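Local coordinates for HTH-type transcriptional regulator cbl (Escherichia coli K12, PDB 2FYI), which may serve, with the cofactor-binding domain described here as one part, as an accessory LysR-type transcriptional regulator of the cys regulon, at residues T21-R26 and L163-S168; P30-A35 and E210-G215; E54-L59 and S74-L79; S103-E108 and I178-R183. All coordinates share one frame; numbering follows the deposited sequence.

Contact 1 of 4, residues T21-R26 and L163-S168; sequences THTQAR and LVAEQS
Thr23, in the first turn of helix 22-27, faces Ala165 and Gln167, where strand 161-165 runs into a 3-10 turn. From its CB the side chain of Thr23 splits in two. OG1, beside the backbone N (chi1 -46°), is hydrogen-bonded to the hydroxyl of Thr123. CG2 lies anti to that N and does the touching: it comes 3.7 Å from Gln167 OE1 and, more loosely, 4.3 Å from Ala165 CB. The Thr23 and Gln167 side chains cross at about a right angle, and the methyl meets the oxygen end of the amide. No direct hydrogen bond spans the two segments; a water does so instead, donating to Gln24 OE1 and, at 2.8 Å, to Gln167 OE1. The 3-10 turn is fixed from within by Ser168, whose OG donates to Ala165 O at 2.7 Å, in the carbonyl plane, while Ser168 N adds a second bond to the same oxygen. Arg179 bonds Ser168 OG as well. The two segments belong to the two lobes of the LysR effector domain, whose periplasmic-binding-protein-like fold holds its ligand cleft between them. With 86 Å² buried the interface is sparse, and its chemistry explains the water: the amides of Gln24 and Gln167 both turn a carbonyl oxygen toward it, and a molecule with two hydrogens to give can join two acceptors.

Contact 2 of 4, residues P30-A35 and E210-G215; sequences PEVIKA and ELCNAG
Two helices of one alpha/beta lobe, 29-39 and 203-212, meet through Val32 and Ala35 on the first and Cys212 and Leu211 at the C-terminal end of the second. Their backbones come closest at Val32 and Cys212, with CA atoms 6.7 Å apart. Val32 holds CG1 anti to its backbone N (chi1 172°), and this methyl meets the sulfur, Val32 CG1 to Cys212 SG measuring 4.2 Å. One helical turn further on, Ala35 offers its CB to the end of Leu211, with CD1 at 4.5 Å. The two touching residues of helix 29-39 stand three apart and thus lie on one side of it, whereas their partners are neighbours in sequence: Leu211 reaches out to Ala35 with a long branch, and Cys212 uses a short thiol. Both pairs are apolar, no hydrogen bond crosses, and 159 Å² is buried in all, with none of the four residues fully buried. Helix 203-212 ends here: Asn213 leaves helical geometry, although its N still donates to Glu210 O at 2.7 Å, and Cys212 O receives a weak bond from Trp84 NE1. Another side of helix 29-39 carries Ile33, whose CB points away from this contact and which packs on Leu45 and Leu47 of strand 43-49 and on Tyr154 of the second subunit. Helices laid against a central sheet make up the alpha/beta lobes of the periplasmic-binding-protein fold, to which LysR effector domains belong, and here two of them meet at their apolar sides.

Contact 3 of 4, residues E54-L59 and S74-L79; sequences EIATLL and SNDPQL
Leu79 packs against Leu59 and Ala56 of helix 52-61, and this is the tight part of the contact. Leu59 and Leu79 cross at about a right angle, and Leu79 straddles its neighbour: its CD2 lies 3.6 Å from Leu59 CB, its CD1 3.9 Å from Leu59 CD1. The same Leu79 CD1 also reaches Ala56, with CB at 4.1 Å. These three residues are buried, and Leu79 gives up the most surface to the contact, 69 Å². Asp76 marks the looser margin. Its CG stands anti to the backbone N (chi1 -175°), which brings OD2 to 4.1 Å from Ala56 CB, a mere touch. The other oxygen, OD1, works inside the loop, accepting from Gln78 N at 2.7 Å along a nearly straight N-H line (170°), though from above the carboxylate plane. An alanine in place of Asp76 would probably leave Gln78 N without this acceptor and the turn freer to flex, besides giving up the brush against Ala56. Around Asp76 the loop is on the solvent side: Asn75, Pro77 and Gln78 are exposed. Leu79 N closes onto Asp76 O at 3.0 Å, completing a type I turn with proline in its second position. An Asx turn within a type I beta turn thus leads into Leu79, at the start of strand 79-94, which packs on the helix of a beta-alpha-beta unit formed by strands 43-49 and 66-69.

Contact 4 of 4, residues S103-E108 and I178-R183; sequences SPLTLE and IRLDTR
Leu105 drives a single methyl, CD2, at strand 177-180 and the residues that follow. Its CG lies anti to the backbone N (chi1 -154°), sending the branch across to Leu180 and Thr182. Against Leu180 the side chain runs at about a right angle, and CD2 abuts the root of that leucine, 4.0 Å from its CB. Against Thr182 it slants, and the two meet methyl to methyl, Leu105 CD2 to Thr182 CG2 being 3.7 Å. The backbone between these residues passes close too, with Asp181 O 4.2 Å from the same Leu105 CD2. Thr182 can present its methyl because its hydroxyl sits between the backbone N and the carbonyl carbon (chi1 61°), where OG1 makes a weak hydrogen bond with His89 O. In the LysR effector fold this joins the loop leading into helix 107-110, with Thr106 at its N-cap, to an edge of the lobe's sheet, where strand 177-180 runs antiparallel to strand 79-94. Next to Leu180, Asp181 shapes the chain by an Asx turn: its OD1 takes the backbone N of Arg183 at 2.9 Å, nearly along the C-O axis. The guanidinium of Arg183 folds back alongside, with Asp181 OD1 at its edge and in its plane and a salt bridge from NH1 to Asp181 OD2 of 3.0 Å. Arg183 NH2 forms a further salt bridge, with Glu166.

Contacts 1 and 3 are buried, contact 2 lies at the surface and contact 4 is partly buried. The centres of contacts 2 and 3 each sit about 15 Å from the chain's centre, while the centre of contact 1 is about 6 Å from it. Burial alone does not set the chemistry: contact 2 at the surface and contact 3 in the interior are both mainly apolar, as is contact 4, whereas contact 1, between the lobes, has a bridging water. Contacts 1 and 2 use successive helices, 22-27 and 29-39, and both touch the second subunit. Contacts 1 and 4 touch and reach the same sheet. Contacts 3 and 4, centres about 34 Å apart, lie on opposite sides of the chain's centre.

Contact 1 of 4, residues T21-R26 and L163-S168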
loop_
_atom_site.group_PDB
_atom_site.type_symbol
_atom_site.label_atom_id
_atom_site.label_comp_id
_atom_site.label_asym_id
_atom_site.label_seq_id
_atom_site.Cartn_x
_atom_site.Cartn_y
_atom_site.Cartn_z
ATOM N N THR A 21 -6.033 0.068 -7.563
ATOM C CA THR A 21 -5.446 0.632 -6.335
ATOM C C THR A 21 -5.657 -0.254 -5.123
ATOM O O THR A 21 -6.493 -1.160 -5.149
ATOM C CB THR A 21 -6.111 1.982 -5.995
ATOM O OG1 THR A 21 -7.545 1.812 -5.882
ATOM C CG2 THR A 21 -5.818 2.975 -7.085
ATOM N N HIS A 22 -4.927 0.043 -4.055
ATOM C CA HIS A 22 -5.029 -0.681 -2.805
ATOM C C HIS A 22 -6.464 -0.721 -2.337
ATOM O O HIS A 22 -6.984 -1.769 -1.911
ATOM C CB HIS A 22 -4.181 0.026 -1.751
ATOM C CG HIS A 22 -4.294 -0.578 -0.385
ATOM N ND1 HIS A 22 -5.330 -0.275 0.482
ATOM C CD2 HIS A 22 -3.509 -1.475 0.258
ATOM C CE1 HIS A 22 -5.176 -0.966 1.596
ATOM N NE2 HIS A 22 -4.083 -1.704 1.482
ATOM N N THR A 23 -7.113 0.436 -2.428
ATOM C CA THR A 23 -8.472 0.554 -1.928
ATOM C C THR A 23 -9.419 -0.484 -2.539
ATOM O O THR A 23 -10.105 -1.193 -1.818
ATOM C CB THR A 23 -9.108 1.957 -2.152
ATOM O OG1 THR A 23 -8.203 3.004 -1.787
ATOM C CG2 THR A 23 -10.362 2.073 -1.327
ATOM N N GLN A 24 -9.491 -0.570 -3.866
ATOM C CA GLN A 24 -10.473 -1.488 -4.434
ATOM C C GLN A 24 -9.958 -2.918 -4.336
ATOM O O GLN A 24 -10.723 -3.817 -4.051
ATOM C CB GLN A 24 -10.914 -1.098 -5.865
ATOM C CG GLN A 24 -10.372 0.249 -6.403
ATOM C CD GLN A 24 -10.956 1.506 -5.735
ATOM O OE1 GLN A 24 -11.826 1.444 -4.847
ATOM N NE2 GLN A 24 -10.472 2.664 -6.174
ATOM N N ALA A 25 -8.660 -3.122 -4.504
ATOM C CA ALA A 25 -8.137 -4.446 -4.400
ATOM C C ALA A 25 -8.564 -5.098 -3.066
ATOM O O ALA A 25 -8.917 -6.286 -3.017
ATOM C CB ALA A 25 -6.661 -4.397 -4.559
ATOM N N ARG A 26 -8.579 -4.316 -1.996
ATOM C CA ARG A 26 -8.916 -4.870 -0.709
ATOM C C ARG A 26 -10.384 -4.871 -0.374
ATOM O O ARG A 26 -10.878 -5.793 0.261
ATOM C CB ARG A 26 -8.220 -4.093 0.382
ATOM C CG ARG A 26 -6.759 -4.210 0.282
ATOM C CD ARG A 26 -6.161 -4.292 1.597
ATOM N NE ARG A 26 -6.474 -5.542 2.250
ATOM C CZ ARG A 26 -6.352 -5.681 3.566
ATOM N NH1 ARG A 26 -5.942 -4.642 4.298
ATOM N NH2 ARG A 26 -6.622 -6.837 4.148
ATOM N N LEU A 163 -8.536 10.167 8.299
ATOM C CA LEU A 163 -9.619 10.243 7.323
ATOM C C LEU A 163 -9.451 9.079 6.368
ATOM O O LEU A 163 -8.441 8.997 5.670
ATOM C CB LEU A 163 -9.592 11.576 6.592
ATOM C CG LEU A 163 -10.189 12.659 7.505
ATOM C CD1 LEU A 163 -9.923 14.027 6.994
ATOM C CD2 LEU A 163 -11.674 12.474 7.656
ATOM N N VAL A 164 -10.390 8.139 6.385
ATOM C CA VAL A 164 -10.300 6.950 5.536
ATOM C C VAL A 164 -11.569 6.731 4.740
ATOM O O VAL A 164 -12.652 7.050 5.199
ATOM C CB VAL A 164 -10.052 5.678 6.350
ATOM C CG1 VAL A 164 -8.751 5.754 7.021
ATOM C CG2 VAL A 164 -11.129 5.497 7.387
ATOM N N ALA A 165 -11.415 6.188 3.539
ATOM C CA ALA A 165 -12.526 5.664 2.749
ATOM C C ALA A 165 -13.471 4.835 3.630
ATOM O O ALA A 165 -13.013 3.973 4.352
ATOM C CB ALA A 165 -11.958 4.803 1.643
ATOM N N GLU A 166 -14.778 5.064 3.566
ATOM C CA GLU A 166 -15.679 4.352 4.481
ATOM C C GLU A 166 -15.647 2.816 4.320
ATOM O O GLU A 166 -15.859 2.068 5.275
ATOM C CB GLU A 166 -17.109 4.875 4.354
ATOM C CG GLU A 166 -17.680 4.719 2.934
ATOM C CD GLU A 166 -19.156 5.150 2.769
ATOM O OE1 GLU A 166 -19.539 5.527 1.639
ATOM O OE2 GLU A 166 -19.926 5.107 3.751
ATOM N N GLN A 167 -15.369 2.352 3.112
ATOM C CA GLN A 167 -15.395 0.924 2.765
ATOM C C GLN A 167 -14.257 0.084 3.359
ATOM O O GLN A 167 -14.284 -1.137 3.279
ATOM C CB GLN A 167 -15.294 0.918 1.280
ATOM C CG GLN A 167 -15.503 2.351 0.956
ATOM C CD GLN A 167 -14.697 2.830 -0.182
ATOM O OE1 GLN A 167 -14.073 2.068 -0.904
ATOM N NE2 GLN A 167 -14.740 4.106 -0.394
ATOM N N SER A 168 -13.264 0.736 3.955
ATOM C CA SER A 168 -12.113 0.050 4.500
ATOM C C SER A 168 -12.374 -0.462 5.887
ATOM O O SER A 168 -11.543 -1.113 6.467
ATOM C CB SER A 168 -10.915 0.979 4.537
ATOM O OG SER A 168 -11.255 2.150 5.210
HETATM O O HOH W 1 -13.234 0.405 -2.998
#

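Contact 2 of 4, residues P30-A35 and E210-G215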
loop_
_atom_site.group_PDB
_atom_site.type_symbol
_atom_site.label_atom_id
_atom_site.label_comp_id
_atom_site.label_asym_id
_atom_site.label_seq_id
_atom_site.Cartn_x
_atom_site.Cartn_y
_atom_site.Cartn_z
ATOM N N PRO A 30 -12.813 -8.126 -4.200
ATOM C CA PRO A 30 -12.790 -9.550 -3.924
ATOM C C PRO A 30 -14.131 -10.210 -4.264
ATOM O O PRO A 30 -14.175 -11.278 -4.886
ATOM C CB PRO A 30 -12.478 -9.585 -2.429
ATOM C CG PRO A 30 -11.673 -8.358 -2.259
ATOM C CD PRO A 30 -12.410 -7.348 -3.025
ATOM N N GLU A 31 -15.218 -9.552 -3.882
ATOM C CA GLU A 31 -16.558 -10.076 -4.112
ATOM C C GLU A 31 -16.847 -10.329 -5.594
ATOM O O GLU A 31 -17.269 -11.407 -6.021
ATOM C CB GLU A 31 -17.550 -9.056 -3.643
ATOM C CG GLU A 31 -18.934 -9.579 -3.663
ATOM C CD GLU A 31 -19.756 -8.996 -2.521
ATOM O OE1 GLU A 31 -19.498 -7.811 -2.147
ATOM O OE2 GLU A 31 -20.650 -9.729 -2.001
ATOM N N VAL A 32 -16.664 -9.283 -6.374
ATOM C CA VAL A 32 -16.753 -9.361 -7.808
ATOM C C VAL A 32 -15.835 -10.449 -8.352
ATOM O O VAL A 32 -16.244 -11.240 -9.189
ATOM C CB VAL A 32 -16.304 -8.021 -8.425
ATOM C CG1 VAL A 32 -16.208 -8.133 -9.910
ATOM C CG2 VAL A 32 -17.241 -6.885 -8.036
ATOM N N ILE A 33 -14.587 -10.491 -7.903
ATOM C CA ILE A 33 -13.691 -11.534 -8.383
ATOM C C ILE A 33 -14.169 -12.952 -8.116
ATOM O O ILE A 33 -14.063 -13.801 -8.988
ATOM C CB ILE A 33 -12.281 -11.326 -7.933
ATOM C CG1 ILE A 33 -11.713 -10.198 -8.773
ATOM C CG2 ILE A 33 -11.463 -12.586 -8.136
ATOM C CD1 ILE A 33 -10.488 -9.577 -8.188
ATOM N N LYS A 34 -14.723 -13.204 -6.936
ATOM C CA LYS A 34 -15.383 -14.484 -6.687
ATOM C C LYS A 34 -16.432 -14.779 -7.747
ATOM O O LYS A 34 -16.436 -15.865 -8.362
ATOM C CB LYS A 34 -16.042 -14.528 -5.323
ATOM C CG LYS A 34 -15.068 -14.752 -4.207
ATOM C CD LYS A 34 -15.755 -15.415 -2.988
ATOM C CE LYS A 34 -16.497 -14.404 -2.038
ATOM N NZ LYS A 34 -15.645 -13.321 -1.385
ATOM N N ALA A 35 -17.329 -13.821 -7.963
ATOM C CA ALA A 35 -18.396 -13.991 -8.964
ATOM C C ALA A 35 -17.836 -14.343 -10.329
ATOM O O ALA A 35 -18.287 -15.282 -11.003
ATOM C CB ALA A 35 -19.203 -12.728 -9.092
ATOM N N GLU A 210 -20.020 -5.477 -16.741
ATOM C CA GLU A 210 -21.454 -5.614 -16.498
ATOM C C GLU A 210 -21.728 -6.179 -15.093
ATOM O O GLU A 210 -22.427 -5.592 -14.256
ATOM C CB GLU A 210 -22.039 -6.513 -17.566
ATOM C CG GLU A 210 -23.514 -6.596 -17.517
ATOM C CD GLU A 210 -23.965 -7.919 -18.068
ATOM O OE1 GLU A 210 -24.056 -8.065 -19.325
ATOM O OE2 GLU A 210 -24.194 -8.830 -17.230
ATOM N N LEU A 211 -21.144 -7.344 -14.875
ATOM C CA LEU A 211 -20.994 -7.955 -13.587
ATOM C C LEU A 211 -20.769 -6.953 -12.450
ATOM O O LEU A 211 -21.292 -7.150 -11.359
ATOM C CB LEU A 211 -19.810 -8.899 -13.683
ATOM C CG LEU A 211 -19.843 -10.096 -12.751
ATOM C CD1 LEU A 211 -21.286 -10.427 -12.337
ATOM C CD2 LEU A 211 -19.125 -11.269 -13.429
ATOM N N CYS A 212 -19.980 -5.904 -12.693
ATOM C CA CYS A 212 -19.726 -4.851 -11.698
ATOM C C CYS A 212 -20.916 -3.944 -11.421
ATOM O O CYS A 212 -21.070 -3.433 -10.294
ATOM C CB CYS A 212 -18.650 -3.937 -12.203
ATOM S SG CYS A 212 -17.096 -4.419 -11.680
ATOM N N ASN A 213 -21.739 -3.719 -12.449
ATOM C CA ASN A 213 -22.757 -2.685 -12.370
ATOM C C ASN A 213 -24.065 -3.025 -13.107
ATOM O O ASN A 213 -24.108 -3.080 -14.351
ATOM C CB ASN A 213 -22.172 -1.360 -12.875
ATOM C CG ASN A 213 -22.835 -0.146 -12.234
ATOM O OD1 ASN A 213 -23.375 -0.237 -11.127
ATOM N ND2 ASN A 213 -22.791 0.996 -12.921
ATOM N N ALA A 214 -25.135 -3.248 -12.341
ATOM C CA ALA A 214 -26.427 -3.586 -12.932
ATOM C C ALA A 214 -26.874 -2.463 -13.868
ATOM O O ALA A 214 -27.671 -2.689 -14.788
ATOM C CB ALA A 214 -27.488 -3.854 -11.839
ATOM N N GLY A 215 -26.349 -1.256 -13.629
ATOM C CA GLY A 215 -26.711 -0.065 -14.413
ATOM C C GLY A 215 -26.442 -0.238 -15.899
ATOM O O GLY A 215 -27.375 -0.282 -16.719
#

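Contact 3 of 4, residues E54-L59 and S74-L79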
loop_
_atom_site.group_PDB
_atom_site.type_symbol
_atom_site.label_atom_id
_atom_site.label_comp_id
_atom_site.label_asym_id
_atom_site.label_seq_id
_atom_site.Cartn_x
_atom_site.Cartn_y
_atom_site.Cartn_z
ATOM N N GLU A 54 -0.231 5.363 -12.971
ATOM C CA GLU A 54 0.243 4.096 -13.518
ATOM C C GLU A 54 -0.863 3.339 -14.219
ATOM O O GLU A 54 -0.669 2.746 -15.282
ATOM C CB GLU A 54 0.714 3.199 -12.393
ATOM C CG GLU A 54 2.203 3.105 -12.264
ATOM C CD GLU A 54 2.662 2.967 -10.825
ATOM O OE1 GLU A 54 1.910 2.450 -9.943
ATOM O OE2 GLU A 54 3.800 3.405 -10.591
ATOM N N ILE A 55 -2.018 3.327 -13.576
ATOM C CA ILE A 55 -3.143 2.610 -14.072
ATOM C C ILE A 55 -3.540 3.162 -15.418
ATOM O O ILE A 55 -3.802 2.406 -16.361
ATOM C CB ILE A 55 -4.294 2.722 -13.120
ATOM C CG1 ILE A 55 -3.837 2.316 -11.721
ATOM C CG2 ILE A 55 -5.426 1.835 -13.584
ATOM C CD1 ILE A 55 -4.967 2.088 -10.739
ATOM N N ALA A 56 -3.563 4.483 -15.530
ATOM C CA ALA A 56 -3.885 5.108 -16.807
ATOM C C ALA A 56 -2.855 4.729 -17.869
ATOM O O ALA A 56 -3.206 4.416 -18.995
ATOM C CB ALA A 56 -3.978 6.611 -16.662
ATOM N N THR A 57 -1.579 4.745 -17.517
ATOM C CA THR A 57 -0.554 4.386 -18.469
ATOM C C THR A 57 -0.713 2.948 -18.923
ATOM O O THR A 57 -0.621 2.668 -20.109
ATOM C CB THR A 57 0.797 4.568 -17.850
ATOM O OG1 THR A 57 0.979 5.960 -17.623
ATOM C CG2 THR A 57 1.877 4.080 -18.765
ATOM N N LEU A 58 -0.964 2.030 -17.991
ATOM C CA LEU A 58 -1.081 0.624 -18.366
ATOM C C LEU A 58 -2.230 0.446 -19.332
ATOM O O LEU A 58 -2.150 -0.349 -20.253
ATOM C CB LEU A 58 -1.263 -0.272 -17.144
ATOM C CG LEU A 58 -0.087 -0.337 -16.159
ATOM C CD1 LEU A 58 -0.603 -0.942 -14.895
ATOM C CD2 LEU A 58 1.084 -1.131 -16.684
ATOM N N LEU A 59 -3.302 1.200 -19.135
ATOM C CA LEU A 59 -4.415 1.104 -20.051
ATOM C C LEU A 59 -4.022 1.643 -21.406
ATOM O O LEU A 59 -4.314 1.010 -22.412
ATOM C CB LEU A 59 -5.634 1.837 -19.519
ATOM C CG LEU A 59 -6.501 1.143 -18.476
ATOM C CD1 LEU A 59 -7.690 2.021 -18.128
ATOM C CD2 LEU A 59 -6.967 -0.183 -18.993
ATOM N N SER A 74 -11.515 9.375 -15.511
ATOM C CA SER A 74 -12.633 9.954 -16.220
ATOM C C SER A 74 -12.235 11.242 -16.915
ATOM O O SER A 74 -13.042 11.860 -17.582
ATOM C CB SER A 74 -13.811 10.166 -15.296
ATOM O OG SER A 74 -13.474 11.117 -14.336
ATOM N N ASN A 75 -10.976 11.633 -16.779
ATOM C CA ASN A 75 -10.527 12.858 -17.401
ATOM C C ASN A 75 -9.365 12.683 -18.352
ATOM O O ASN A 75 -8.665 13.630 -18.673
ATOM C CB ASN A 75 -10.253 13.920 -16.339
ATOM C CG ASN A 75 -11.511 14.693 -15.960
ATOM O OD1 ASN A 75 -11.532 15.415 -14.960
ATOM N ND2 ASN A 75 -12.575 14.544 -16.767
ATOM N N ASP A 76 -9.185 11.470 -18.839
ATOM C CA ASP A 76 -8.113 11.225 -19.771
ATOM C C ASP A 76 -8.699 11.042 -21.162
ATOM O O ASP A 76 -9.544 10.175 -21.382
ATOM C CB ASP A 76 -7.342 9.987 -19.348
ATOM C CG ASP A 76 -6.120 9.718 -20.220
ATOM O OD1 ASP A 76 -6.093 10.095 -21.436
ATOM O OD2 ASP A 76 -5.184 9.092 -19.651
ATOM N N PRO A 77 -8.248 11.866 -22.112
ATOM C CA PRO A 77 -8.740 11.837 -23.482
ATOM C C PRO A 77 -8.604 10.454 -24.112
ATOM O O PRO A 77 -9.348 10.120 -25.035
ATOM C CB PRO A 77 -7.810 12.808 -24.217
ATOM C CG PRO A 77 -7.307 13.720 -23.180
ATOM C CD PRO A 77 -7.199 12.884 -21.921
ATOM N N GLN A 78 -7.663 9.645 -23.644
ATOM C CA GLN A 78 -7.468 8.346 -24.286
ATOM C C GLN A 78 -8.174 7.200 -23.600
ATOM O O GLN A 78 -8.064 6.057 -24.011
ATOM C CB GLN A 78 -6.013 7.997 -24.369
ATOM C CG GLN A 78 -5.289 8.699 -25.446
ATOM C CD GLN A 78 -3.805 8.466 -25.293
ATOM O OE1 GLN A 78 -3.328 7.942 -24.246
ATOM N NE2 GLN A 78 -3.047 8.842 -26.332
ATOM N N LEU A 79 -8.890 7.490 -22.532
ATOM C CA LEU A 79 -9.653 6.438 -21.899
ATOM C C LEU A 79 -11.133 6.760 -21.916
ATOM O O LEU A 79 -11.533 7.866 -22.251
ATOM C CB LEU A 79 -9.162 6.186 -20.471
ATOM C CG LEU A 79 -7.665 5.931 -20.316
ATOM C CD1 LEU A 79 -7.375 5.801 -18.856
ATOM C CD2 LEU A 79 -7.197 4.694 -21.091
#

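Contact 4 of 4, residues S103-E108 and I178-R183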
loop_
_atom_site.group_PDB
_atom_site.type_symbol
_atom_site.label_atom_id
_atom_site.label_comp_id
_atom_site.label_asym_id
_atom_site.label_seq_id
_atom_site.Cartn_x
_atom_site.Cartn_y
_atom_site.Cartn_z
ATOM N N SER A 103 -19.736 17.067 19.867
ATOM C CA SER A 103 -20.915 16.881 19.076
ATOM C C SER A 103 -21.779 17.996 18.519
ATOM O O SER A 103 -22.351 18.775 19.258
ATOM C CB SER A 103 -21.798 15.796 19.671
ATOM O OG SER A 103 -21.441 14.568 19.082
ATOM N N PRO A 104 -21.588 18.230 17.234
ATOM C CA PRO A 104 -21.829 17.897 15.888
ATOM C C PRO A 104 -20.337 17.973 15.572
ATOM O O PRO A 104 -19.570 18.685 16.211
ATOM C CB PRO A 104 -22.602 19.094 15.328
ATOM C CG PRO A 104 -22.806 20.001 16.438
ATOM C CD PRO A 104 -21.629 19.690 17.334
ATOM N N LEU A 105 -19.883 17.188 14.639
ATOM C CA LEU A 105 -18.489 17.170 14.321
ATOM C C LEU A 105 -18.395 18.209 13.217
ATOM O O LEU A 105 -19.168 18.138 12.278
ATOM C CB LEU A 105 -18.260 15.792 13.755
ATOM C CG LEU A 105 -16.917 15.129 13.810
ATOM C CD1 LEU A 105 -16.422 15.146 15.220
ATOM C CD2 LEU A 105 -17.209 13.739 13.365
ATOM N N THR A 106 -17.522 19.201 13.320
ATOM C CA THR A 106 -17.431 20.215 12.249
ATOM C C THR A 106 -16.036 20.174 11.642
ATOM O O THR A 106 -15.116 19.527 12.209
ATOM C CB THR A 106 -17.651 21.613 12.791
ATOM O OG1 THR A 106 -16.555 21.950 13.652
ATOM C CG2 THR A 106 -18.968 21.717 13.567
ATOM N N LEU A 107 -15.861 20.841 10.502
ATOM C CA LEU A 107 -14.552 20.853 9.828
ATOM C C LEU A 107 -13.528 21.507 10.720
ATOM O O LEU A 107 -12.449 20.971 10.950
ATOM C CB LEU A 107 -14.619 21.586 8.507
ATOM C CG LEU A 107 -15.120 20.695 7.377
ATOM C CD1 LEU A 107 -15.513 21.486 6.108
ATOM C CD2 LEU A 107 -14.059 19.688 7.068
ATOM N N GLU A 108 -13.925 22.660 11.233
ATOM C CA GLU A 108 -13.174 23.462 12.177
ATOM C C GLU A 108 -12.674 22.668 13.403
ATOM O O GLU A 108 -11.541 22.865 13.857
ATOM C CB GLU A 108 -14.067 24.631 12.580
ATOM C CG GLU A 108 -14.780 25.346 11.373
ATOM C CD GLU A 108 -16.038 24.628 10.807
ATOM O OE1 GLU A 108 -16.246 23.423 11.050
ATOM O OE2 GLU A 108 -16.818 25.277 10.082
ATOM N N ILE A 178 -12.908 3.481 16.411
ATOM C CA ILE A 178 -14.306 3.694 16.043
ATOM C C ILE A 178 -14.380 4.640 14.838
ATOM O O ILE A 178 -13.552 5.552 14.707
ATOM C CB ILE A 178 -15.114 4.228 17.255
ATOM C CG1 ILE A 178 -16.515 4.670 16.843
ATOM C CG2 ILE A 178 -14.368 5.354 17.951
ATOM C CD1 ILE A 178 -17.476 4.814 18.026
ATOM N N ARG A 179 -15.342 4.405 13.947
ATOM C CA ARG A 179 -15.546 5.275 12.779
ATOM C C ARG A 179 -16.623 6.330 13.052
ATOM O O ARG A 179 -17.724 5.991 13.401
ATOM C CB ARG A 179 -15.915 4.429 11.560
ATOM C CG ARG A 179 -14.711 3.949 10.780
ATOM C CD ARG A 179 -14.848 2.510 10.203
ATOM N NE ARG A 179 -13.548 2.012 9.710
ATOM C CZ ARG A 179 -12.988 2.377 8.543
ATOM N NH1 ARG A 179 -13.627 3.212 7.715
ATOM N NH2 ARG A 179 -11.796 1.895 8.188
ATOM N N LEU A 180 -16.311 7.607 12.927
ATOM C CA LEU A 180 -17.341 8.628 13.104
ATOM C C LEU A 180 -17.796 9.125 11.727
ATOM O O LEU A 180 -16.971 9.306 10.802
ATOM C CB LEU A 180 -16.823 9.775 13.953
ATOM C CG LEU A 180 -16.208 9.440 15.326
ATOM C CD1 LEU A 180 -15.747 10.649 16.136
ATOM C CD2 LEU A 180 -17.208 8.641 16.090
ATOM N N ASP A 181 -19.104 9.307 11.571
ATOM C CA ASP A 181 -19.706 9.578 10.268
ATOM C C ASP A 181 -19.468 11.037 9.882
ATOM O O ASP A 181 -19.882 11.944 10.601
ATOM C CB ASP A 181 -21.212 9.286 10.359
ATOM C CG ASP A 181 -21.996 9.712 9.098
ATOM O OD1 ASP A 181 -21.574 10.665 8.414
ATOM O OD2 ASP A 181 -23.057 9.107 8.790
ATOM N N THR A 182 -18.807 11.269 8.751
ATOM C CA THR A 182 -18.567 12.635 8.295
ATOM C C THR A 182 -19.046 12.901 6.873
ATOM O O THR A 182 -18.481 13.731 6.178
ATOM C CB THR A 182 -17.071 13.015 8.377
ATOM O OG1 THR A 182 -16.297 12.150 7.526
ATOM C CG2 THR A 182 -16.569 12.906 9.789
ATOM N N ARG A 183 -20.083 12.206 6.428
ATOM C CA ARG A 183 -20.609 12.435 5.091
ATOM C C ARG A 183 -21.116 13.858 4.916
ATOM O O ARG A 183 -21.090 14.409 3.817
ATOM C CB ARG A 183 -21.747 11.481 4.791
ATOM C CG ARG A 183 -21.327 10.077 4.601
ATOM C CD ARG A 183 -22.537 9.118 4.711
ATOM N NE ARG A 183 -22.111 7.709 4.781
ATOM C CZ ARG A 183 -21.436 7.177 5.806
ATOM N NH1 ARG A 183 -21.103 7.924 6.869
ATOM N NH2 ARG A 183 -21.079 5.894 5.773
#